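Local coordinates for protein putative Xylose isomerase (Rhodospirillum rubrum, PDB 3QXB) that is probably an isomerase of the xylose isomerase-like TIM-barrel family and binds iron or manganese, at residues 241-246 with 276-281; 20-25 with 308-313; 121-126 with 170-175; 37-42 with 77-82. One frame throughout, in Å; residues are numbered along the deposited sequence.

Contact 1 (241-246 with 276-281). With FE (Fe (III) ion), chain E.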
# COMPACT_ATOMS: atom_id res chain seq x y z
N ALA A 241 5.65 23.34 -7.30
CA ALA A 241 5.14 23.34 -8.68
C ALA A 241 3.78 22.67 -8.82
O ALA A 241 3.12 22.79 -9.85
CB ALA A 241 6.13 22.66 -9.61
N ALA A 242 3.38 21.93 -7.80
CA ALA A 242 2.07 21.25 -7.77
C ALA A 242 1.69 20.87 -6.32
O ALA A 242 2.54 20.86 -5.42
CB ALA A 242 2.07 20.01 -8.70
N TYR A 243 0.41 20.56 -6.11
CA TYR A 243 -0.10 20.22 -4.79
C TYR A 243 -0.96 18.96 -4.81
O TYR A 243 -1.53 18.60 -5.85
CB TYR A 243 -0.97 21.35 -4.28
CG TYR A 243 -0.29 22.68 -4.15
CD1 TYR A 243 -0.13 23.50 -5.24
CD2 TYR A 243 0.15 23.16 -2.91
CE1 TYR A 243 0.50 24.74 -5.11
CE2 TYR A 243 0.77 24.39 -2.79
CZ TYR A 243 0.95 25.19 -3.90
OH TYR A 243 1.54 26.46 -3.84
N HIS A 244 -1.07 18.31 -3.64
CA HIS A 244 -2.16 17.39 -3.38
C HIS A 244 -3.09 18.10 -2.41
O HIS A 244 -2.64 18.71 -1.43
CB HIS A 244 -1.70 16.09 -2.74
CG HIS A 244 -0.95 15.20 -3.66
ND1 HIS A 244 -0.11 14.20 -3.22
CD2 HIS A 244 -0.94 15.15 -5.02
CE1 HIS A 244 0.42 13.60 -4.28
NE2 HIS A 244 -0.06 14.16 -5.37
N ILE A 245 -4.37 18.01 -2.69
CA ILE A 245 -5.38 18.55 -1.79
C ILE A 245 -6.20 17.38 -1.24
O ILE A 245 -6.46 16.41 -1.93
CB ILE A 245 -6.25 19.64 -2.47
CG1 ILE A 245 -7.04 19.11 -3.67
CG2 ILE A 245 -5.39 20.91 -2.87
CD1 ILE A 245 -8.07 20.14 -4.22
N GLN A 246 -6.62 17.51 0.02
CA GLN A 246 -7.45 16.54 0.72
C GLN A 246 -8.10 17.26 1.89
O GLN A 246 -7.68 18.36 2.26
CB GLN A 246 -6.61 15.40 1.27
CG GLN A 246 -5.27 15.90 1.86
CD GLN A 246 -4.74 14.99 2.96
OE1 GLN A 246 -5.47 14.68 3.92
NE2 GLN A 246 -3.48 14.60 2.85
N TYR A 276 -1.76 33.81 -3.48
CA TYR A 276 -0.42 33.59 -4.02
C TYR A 276 -0.35 33.68 -5.55
O TYR A 276 0.67 33.36 -6.14
CB TYR A 276 0.14 32.27 -3.47
CG TYR A 276 0.48 32.38 -2.01
CD1 TYR A 276 1.63 33.07 -1.59
CD2 TYR A 276 -0.37 31.89 -1.03
CE1 TYR A 276 1.93 33.22 -0.25
CE2 TYR A 276 -0.08 32.03 0.32
CZ TYR A 276 1.08 32.71 0.70
OH TYR A 276 1.39 32.83 2.02
N ALA A 277 -1.43 34.13 -6.19
CA ALA A 277 -1.47 34.30 -7.64
C ALA A 277 -1.07 33.02 -8.38
O ALA A 277 -0.32 33.07 -9.34
CB ALA A 277 -0.55 35.49 -8.06
N LEU A 278 -1.53 31.86 -7.93
CA LEU A 278 -1.10 30.62 -8.56
C LEU A 278 -1.73 30.57 -9.95
O LEU A 278 -2.75 31.21 -10.19
CB LEU A 278 -1.50 29.43 -7.71
CG LEU A 278 -0.93 29.33 -6.29
CD1 LEU A 278 -1.29 27.94 -5.70
CD2 LEU A 278 0.56 29.56 -6.27
N THR A 279 -1.11 29.80 -10.86
CA THR A 279 -1.56 29.74 -12.26
C THR A 279 -1.63 28.32 -12.79
O THR A 279 -2.70 27.84 -13.15
CB THR A 279 -0.62 30.51 -13.18
OG1 THR A 279 0.73 30.12 -12.92
CG2 THR A 279 -0.78 32.05 -12.95
N ASP A 280 -0.48 27.65 -12.84
CA ASP A 280 -0.43 26.27 -13.39
C ASP A 280 -0.08 25.21 -12.35
O ASP A 280 0.05 24.02 -12.70
CB ASP A 280 0.48 26.16 -14.64
CG ASP A 280 1.94 26.41 -14.34
OD1 ASP A 280 2.30 26.57 -13.16
OD2 ASP A 280 2.75 26.44 -15.30
N GLN A 281 -0.02 25.61 -11.07
CA GLN A 281 0.38 24.66 -10.01
C GLN A 281 -0.80 23.85 -9.50
O GLN A 281 -1.36 24.13 -8.44
CB GLN A 281 1.09 25.38 -8.88
CG GLN A 281 2.28 26.16 -9.36
CD GLN A 281 1.93 27.60 -9.70
OE1 GLN A 281 0.79 27.92 -10.02
NE2 GLN A 281 2.93 28.47 -9.62
FE FE E . 0.03 13.14 -1.24
O HOH W 1 0.10 11.39 0.27
O HOH W 2 0.97 11.45 -2.44
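In this TIM barrel, strand 240-245 presents Tyr243 and Ala241 to Leu278 and Gln281 of the loop that leads from helix 266-275 into the last strand, 283-285. The chain enters that loop through a Schellman motif with Ala277 as its C-prime residue, after which Leu278 points at the strand. Tyr243 and Leu278 meet from opposite directions: Leu278 CD1 lies 3.7 Å from Tyr243 CE1 and approaches the ring obliquely. Gln281 instead brings its backbone carbonyl to the ring's edge, its O 3.5 Å from Tyr243 CD1 and near the ring plane. Two residues earlier on the strand, Ala241 O takes a CA-H...O contact from Gln281 CA (3.3 Å). The Gln281 chain bends at chi2 (92°), carrying its amide back into the loop, where OE1 accepts a bond from Thr279 N in the carbonyl plane (2.8 Å). The Tyr243 ring also meets Phe283 edge-to-face. An alanine in place of Tyr243 would probably leave Leu278 CD1 without this partner and open a gap between strand and loop. The next residue along the strand serves the metal site: His244 ND1 binds the iron, completed by Glu178, Asp213, Glu286 and two waters.

Contact 2 (20-25 with 308-313); sequences MKLGVN and ALKAAS
Leu22 on the first strand of the TIM barrel, 22-25, and Met20 just before it reach to the end of the last helix, 295-310, bringing the two ends of the chain together. Leu22 points at the helix and runs obliquely across Leu309 and Lys310. One methyl, CD1, does the touching, resting 3.9 Å from Leu309 CB and equally far from Lys310 CG, and so bridges two successive residues of helix 295-310. Lys310 offers only the root of its chain here; beyond CG it runs extended, to a hydrogen bond from NZ to Gly48 O. In Met20, modelled as selenomethionine, CG is wedged between the backbone N and the carbonyl carbon (chi1 62°), and the chain bends at chi3 (149°) to deliver the terminal methyl. That methyl lies against the backbone near Ala312, where Leu309 O accepts a bond from Ala312 N (3.3 Å). Leu269 of helix 266-275 touches both Met20 and Leu309, extending the apolar layer. The Met20 methyl faces two groups at once, with CE 3.4 Å from Leu309 O and 3.8 Å from Ala312 CB.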
# COMPACT_ATOMS: atom_id res chain seq x y z
N MSE A 20 -9.58 28.14 -9.12
CA MSE A 20 -8.33 27.41 -8.92
C MSE A 20 -8.25 26.23 -9.89
O MSE A 20 -9.28 25.73 -10.37
CB MSE A 20 -8.20 26.95 -7.46
CG MSE A 20 -9.29 25.95 -6.95
SE MSE A 20 -9.29 25.54 -5.04
CE MSE A 20 -11.19 25.25 -4.90
N LYS A 21 -7.02 25.80 -10.19
CA LYS A 21 -6.78 24.76 -11.17
C LYS A 21 -6.89 23.45 -10.42
O LYS A 21 -6.00 23.06 -9.67
CB LYS A 21 -5.40 24.91 -11.84
CG LYS A 21 -5.12 23.86 -12.94
CD LYS A 21 -3.73 24.05 -13.48
CE LYS A 21 -3.31 23.03 -14.50
NZ LYS A 21 -1.83 23.04 -14.68
N LEU A 22 -8.02 22.79 -10.61
CA LEU A 22 -8.26 21.53 -9.96
C LEU A 22 -7.86 20.40 -10.89
O LEU A 22 -8.04 20.49 -12.12
CB LEU A 22 -9.75 21.38 -9.64
CG LEU A 22 -10.36 22.37 -8.66
CD1 LEU A 22 -11.88 22.15 -8.65
CD2 LEU A 22 -9.74 22.22 -7.27
N GLY A 23 -7.32 19.35 -10.28
CA GLY A 23 -7.02 18.13 -10.98
C GLY A 23 -7.36 16.92 -10.10
O GLY A 23 -7.77 17.08 -8.94
N VAL A 24 -7.21 15.71 -10.62
CA VAL A 24 -7.38 14.52 -9.79
C VAL A 24 -6.24 13.52 -9.89
O VAL A 24 -5.76 13.21 -10.96
CB VAL A 24 -8.78 13.86 -10.06
CG1 VAL A 24 -8.90 13.37 -11.53
CG2 VAL A 24 -9.05 12.76 -9.05
N ASN A 25 -5.79 13.01 -8.75
CA ASN A 25 -4.90 11.87 -8.71
C ASN A 25 -5.80 10.62 -8.75
O ASN A 25 -6.78 10.50 -8.03
CB ASN A 25 -4.00 11.93 -7.47
CG ASN A 25 -3.14 10.71 -7.31
OD1 ASN A 25 -3.64 9.62 -7.20
ND2 ASN A 25 -1.81 10.89 -7.33
N ALA A 308 -18.17 20.10 -4.57
CA ALA A 308 -17.87 20.96 -3.42
C ALA A 308 -16.68 21.85 -3.74
O ALA A 308 -16.71 23.04 -3.46
CB ALA A 308 -17.60 20.11 -2.16
N LEU A 309 -15.64 21.27 -4.33
CA LEU A 309 -14.43 22.04 -4.70
C LEU A 309 -14.74 23.10 -5.75
O LEU A 309 -14.32 24.27 -5.64
CB LEU A 309 -13.33 21.10 -5.20
CG LEU A 309 -12.55 20.28 -4.18
CD1 LEU A 309 -11.76 19.15 -4.88
CD2 LEU A 309 -11.64 21.17 -3.31
N LYS A 310 -15.50 22.72 -6.78
CA LYS A 310 -15.89 23.71 -7.82
C LYS A 310 -16.79 24.84 -7.31
O LYS A 310 -16.84 25.90 -7.93
CB LYS A 310 -16.58 23.00 -8.99
CG LYS A 310 -15.63 22.18 -9.86
CD LYS A 310 -16.39 21.28 -10.80
CE LYS A 310 -15.55 20.81 -11.96
NZ LYS A 310 -16.46 20.14 -12.93
N ALA A 311 -17.46 24.62 -6.18
CA ALA A 311 -18.35 25.57 -5.55
C ALA A 311 -17.65 26.73 -4.85
O ALA A 311 -18.30 27.70 -4.47
CB ALA A 311 -19.30 24.80 -4.53
N ALA A 312 -16.34 26.64 -4.66
CA ALA A 312 -15.58 27.71 -4.01
C ALA A 312 -15.61 29.00 -4.82
O ALA A 312 -15.75 28.98 -6.04
CB ALA A 312 -14.15 27.27 -3.76
N SER A 313 -15.52 30.13 -4.14
CA SER A 313 -15.74 31.43 -4.77
C SER A 313 -14.43 32.18 -5.00
O SER A 313 -13.79 32.61 -4.04
CB SER A 313 -16.69 32.27 -3.92
OG SER A 313 -16.94 33.53 -4.54

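Contact 3 (121-126 with 170-175); sequences DMTAAM and QGLSML
Leu172 spreads its two methyls over consecutive residues of helix 106-125: CD1 packs 3.8 Å from Ala124 CB, and CD2 lies 3.9 Å from Thr123 CG2. The leucine and threonine side chains cross at about a right angle, so branch meets branch without running alongside. Ala124, pointing at the other segment, is also met by Gln170, whose backbone O comes within 3.5 Å of Ala124 CB and whose own CB is 4.0 Å from the same methyl. In Leu172, CG is anti to the carbonyl carbon (chi1 -81°), and chi2 (62°) turns CD1 to Ala124 and CD2 to Thr123. An alanine at Leu172 would probably leave Ala124 CB and Thr123 CG2 without this apolar partner and open a gap between helix and loop. Gly171, just before the leucine, probably helps to place it: it follows helix 146-170 with positive phi (98°) in a Schellman motif and turns the chain toward strand 174-177. In TIM-barrel terms, that helix is the connection of a beta-alpha-beta crossover from strand 130-133, and the contact joins the end of one outer helix to the loop that follows the next. Thr131 of strand 130-133 touches both Thr123 and Leu172. The hydroxyl of Thr123 is engaged elsewhere, its OG1 hydrogen-bonded to Thr89 OG1 and Ala119 O, which leaves CG2 for the leucine. Farther out, Asp121 uses OD1 for a hydrogen bond to Tyr166 OH on helix 146-170 and OD2 for a salt bridge to Lys117.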
# COMPACT_ATOMS: atom_id res chain seq x y z
N ASP A 121 10.94 5.39 -17.00
CA ASP A 121 10.68 4.63 -18.27
C ASP A 121 9.19 4.55 -18.62
O ASP A 121 8.72 4.89 -19.74
CB ASP A 121 11.26 3.23 -18.21
CG ASP A 121 12.76 3.22 -18.21
OD1 ASP A 121 13.43 4.19 -18.64
OD2 ASP A 121 13.29 2.21 -17.76
N MSE A 122 8.40 4.14 -17.65
CA MSE A 122 6.92 4.09 -17.82
C MSE A 122 6.30 5.46 -18.15
O MSE A 122 5.41 5.63 -19.04
CB MSE A 122 6.31 3.53 -16.51
CG MSE A 122 4.82 3.17 -16.58
SE MSE A 122 4.27 2.59 -14.80
CE MSE A 122 4.08 4.25 -13.99
N THR A 123 6.78 6.47 -17.45
CA THR A 123 6.25 7.83 -17.70
C THR A 123 6.60 8.30 -19.13
O THR A 123 5.75 8.89 -19.82
CB THR A 123 6.78 8.80 -16.64
OG1 THR A 123 6.41 8.31 -15.33
CG2 THR A 123 6.23 10.23 -16.88
N ALA A 124 7.82 8.06 -19.60
CA ALA A 124 8.23 8.42 -20.98
C ALA A 124 7.40 7.64 -22.00
O ALA A 124 7.01 8.15 -23.02
CB ALA A 124 9.73 8.11 -21.21
N ALA A 125 7.12 6.38 -21.70
CA ALA A 125 6.32 5.54 -22.61
C ALA A 125 4.94 6.13 -22.79
O ALA A 125 4.38 6.12 -23.92
CB ALA A 125 6.27 4.08 -22.08
N MSE A 126 4.40 6.69 -21.71
CA MSE A 126 3.09 7.39 -21.70
C MSE A 126 3.10 8.74 -22.36
O MSE A 126 2.04 9.32 -22.57
CB MSE A 126 2.55 7.56 -20.27
CG MSE A 126 2.29 6.27 -19.58
SE MSE A 126 1.81 6.37 -17.74
CE MSE A 126 -0.03 6.86 -17.94
N GLN A 170 15.26 10.69 -21.37
CA GLN A 170 14.01 10.03 -21.76
C GLN A 170 12.87 11.03 -22.17
O GLN A 170 11.79 10.61 -22.54
CB GLN A 170 13.57 9.12 -20.62
CG GLN A 170 14.63 7.99 -20.28
CD GLN A 170 15.15 7.26 -21.52
OE1 GLN A 170 16.35 7.09 -21.75
NE2 GLN A 170 14.26 6.88 -22.33
N GLY A 171 13.15 12.32 -22.13
CA GLY A 171 12.20 13.32 -22.63
C GLY A 171 11.34 13.96 -21.56
O GLY A 171 10.52 14.79 -21.89
N LEU A 172 11.55 13.64 -20.27
CA LEU A 172 10.78 14.26 -19.20
C LEU A 172 11.27 15.75 -18.98
O LEU A 172 12.40 16.10 -19.28
CB LEU A 172 10.82 13.42 -17.89
CG LEU A 172 9.84 12.20 -17.78
CD1 LEU A 172 10.08 11.11 -18.83
CD2 LEU A 172 9.91 11.51 -16.38
N SER A 173 10.40 16.59 -18.46
CA SER A 173 10.70 18.00 -18.16
C SER A 173 10.91 18.30 -16.69
O SER A 173 11.50 19.32 -16.37
CB SER A 173 9.52 18.87 -18.59
OG SER A 173 9.34 18.73 -19.95
N MSE A 174 10.42 17.43 -15.80
CA MSE A 174 10.43 17.71 -14.36
C MSE A 174 10.31 16.46 -13.50
O MSE A 174 9.67 15.45 -13.89
CB MSE A 174 9.35 18.74 -14.01
CG MSE A 174 9.40 19.27 -12.59
SE MSE A 174 8.12 20.74 -12.33
CE MSE A 174 8.99 22.12 -13.34
N LEU A 175 10.96 16.51 -12.34
CA LEU A 175 10.75 15.51 -11.28
C LEU A 175 10.20 16.21 -10.03
O LEU A 175 10.51 17.40 -9.79
CB LEU A 175 12.03 14.78 -10.93
CG LEU A 175 12.67 13.92 -12.00
CD1 LEU A 175 13.97 13.31 -11.40
CD2 LEU A 175 11.70 12.83 -12.57

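Contact 4 (37-42 with 77-82); sequences DRLAGL and KAFRKA
The short helical segments around Ala40 and Phe79 run in broadly the same direction, crossing at -38° with their axes 8.5 Å apart. Small residues permit this approach: the Ala40 methyl points at the partner helix and meets Ala82 CB at 3.8 Å as well as Ala78 O at 3.6 Å. The Phe79 ring lies face-on to the same alanine. That face receives Ala40 in a CH-pi contact, with Ala40 CA 4.1 Å from the ring centroid and 17° off the normal. Leu39 addresses the same ring differently, its CG at the edge and near the plane, 4.0 Å from Phe79 CZ; CG anti to the backbone N (chi1 -169°) sends the leucine branch that way. At the exposed end, Asp37 OD1 lies over the Ala78 methyl, and a water donates to both Asp37 OD1 (2.6 Å) and Ala78 O (2.7 Å). Ala78 O thus accepts from that water as well as from the backbone N of Ala82, so the helical bond and the bridge share one carbonyl. Alanines at the crossing, with an aromatic face against one of them, here join neighbouring helices, 36-46 and 65-81, in the outer layer of a TIM barrel.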
# COMPACT_ATOMS: atom_id res chain seq x y z
N ASP A 37 -10.75 3.43 -21.17
CA ASP A 37 -11.75 4.35 -21.64
C ASP A 37 -12.85 4.62 -20.60
O ASP A 37 -13.40 5.70 -20.60
CB ASP A 37 -12.38 3.84 -22.94
CG ASP A 37 -11.46 3.98 -24.13
OD1 ASP A 37 -10.75 5.02 -24.31
OD2 ASP A 37 -11.49 3.04 -24.92
N ARG A 38 -13.17 3.65 -19.74
CA ARG A 38 -14.19 3.88 -18.69
C ARG A 38 -13.62 4.86 -17.67
O ARG A 38 -14.33 5.75 -17.21
CB ARG A 38 -14.62 2.56 -17.99
CG ARG A 38 -15.13 2.67 -16.47
CD ARG A 38 -16.69 2.78 -16.21
NE ARG A 38 -17.17 4.09 -15.69
CZ ARG A 38 -18.22 4.30 -14.86
NH1 ARG A 38 -18.94 3.28 -14.38
NH2 ARG A 38 -18.53 5.54 -14.48
N LEU A 39 -12.34 4.70 -17.32
CA LEU A 39 -11.68 5.60 -16.33
C LEU A 39 -11.62 7.02 -16.87
O LEU A 39 -12.02 7.97 -16.19
CB LEU A 39 -10.28 5.11 -15.90
CG LEU A 39 -9.60 5.81 -14.70
CD1 LEU A 39 -10.52 5.98 -13.49
CD2 LEU A 39 -8.32 5.13 -14.26
N ALA A 40 -11.14 7.15 -18.09
CA ALA A 40 -11.09 8.45 -18.80
C ALA A 40 -12.46 9.11 -18.86
O ALA A 40 -12.58 10.30 -18.66
CB ALA A 40 -10.50 8.28 -20.21
N GLY A 41 -13.50 8.35 -19.15
CA GLY A 41 -14.86 8.89 -19.25
C GLY A 41 -15.42 9.31 -17.89
O GLY A 41 -16.12 10.29 -17.78
N LEU A 42 -15.10 8.56 -16.87
CA LEU A 42 -15.43 8.89 -15.50
C LEU A 42 -14.81 10.22 -15.05
O LEU A 42 -15.47 11.02 -14.42
CB LEU A 42 -14.94 7.78 -14.60
CG LEU A 42 -15.37 7.76 -13.14
CD1 LEU A 42 -15.10 6.38 -12.57
CD2 LEU A 42 -14.68 8.80 -12.31
N LYS A 77 -3.32 6.88 -23.84
CA LYS A 77 -4.07 7.09 -25.06
C LYS A 77 -5.54 7.37 -24.80
O LYS A 77 -6.15 8.22 -25.46
CB LYS A 77 -3.90 5.90 -26.01
CG LYS A 77 -4.66 5.93 -27.34
CD LYS A 77 -4.24 4.74 -28.27
CE LYS A 77 -4.76 4.86 -29.72
NZ LYS A 77 -6.25 5.00 -29.78
N ALA A 78 -6.14 6.63 -23.88
CA ALA A 78 -7.55 6.83 -23.57
C ALA A 78 -7.77 8.22 -22.97
O ALA A 78 -8.74 8.90 -23.31
CB ALA A 78 -8.05 5.75 -22.62
N PHE A 79 -6.87 8.65 -22.09
CA PHE A 79 -7.02 9.98 -21.51
C PHE A 79 -6.87 11.10 -22.56
O PHE A 79 -7.66 12.05 -22.58
CB PHE A 79 -6.06 10.17 -20.32
CG PHE A 79 -6.61 9.65 -19.02
CD1 PHE A 79 -6.81 8.28 -18.82
CD2 PHE A 79 -7.01 10.53 -18.03
CE1 PHE A 79 -7.36 7.82 -17.64
CE2 PHE A 79 -7.54 10.06 -16.84
CZ PHE A 79 -7.70 8.72 -16.64
N ARG A 80 -5.88 10.96 -23.44
CA ARG A 80 -5.63 11.95 -24.48
C ARG A 80 -6.84 12.04 -25.41
O ARG A 80 -7.25 13.13 -25.79
CB ARG A 80 -4.34 11.64 -25.27
CG ARG A 80 -4.16 12.48 -26.55
CD ARG A 80 -2.85 12.18 -27.30
NE ARG A 80 -2.61 10.75 -27.53
CZ ARG A 80 -3.12 10.05 -28.54
NH1 ARG A 80 -3.90 10.65 -29.42
NH2 ARG A 80 -2.87 8.75 -28.66
N LYS A 81 -7.43 10.89 -25.74
CA LYS A 81 -8.63 10.83 -26.60
C LYS A 81 -9.86 11.44 -25.92
O LYS A 81 -10.68 12.05 -26.58
CB LYS A 81 -8.91 9.39 -27.09
CG LYS A 81 -7.95 8.88 -28.19
CD LYS A 81 -8.26 7.39 -28.56
N ALA A 82 -9.97 11.33 -24.60
CA ALA A 82 -11.08 11.92 -23.88
C ALA A 82 -10.88 13.43 -23.66
O ALA A 82 -11.72 14.07 -23.07
CB ALA A 82 -11.27 11.23 -22.54
O HOH W 3 -11.02 7.59 -24.02

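In the fold
The four contacts sample the strands and outer helices of one barrel. Contacts 1 and 2, with centres 11 Å apart, touch directly: Asp280 O lies 2.9 Å from Lys21 NZ in a probable hydrogen bond, and Ile245 CD1 packs 3.8 Å from Leu309 CD2. Contact 1 carries a metal ligand, His244, whereas Leu309 of contact 2 stays about 14 Å, side chain to ion, from the bound iron. Contact 3 reaches the same sheet and meets contact 1 where Met174 SE lies 3.9 Å from Ala241 CB. Contact 4 joins outer helices, its nearest atoms about 6 Å from contacts 2 and 3. Along the chain, contact 2 encloses the other three.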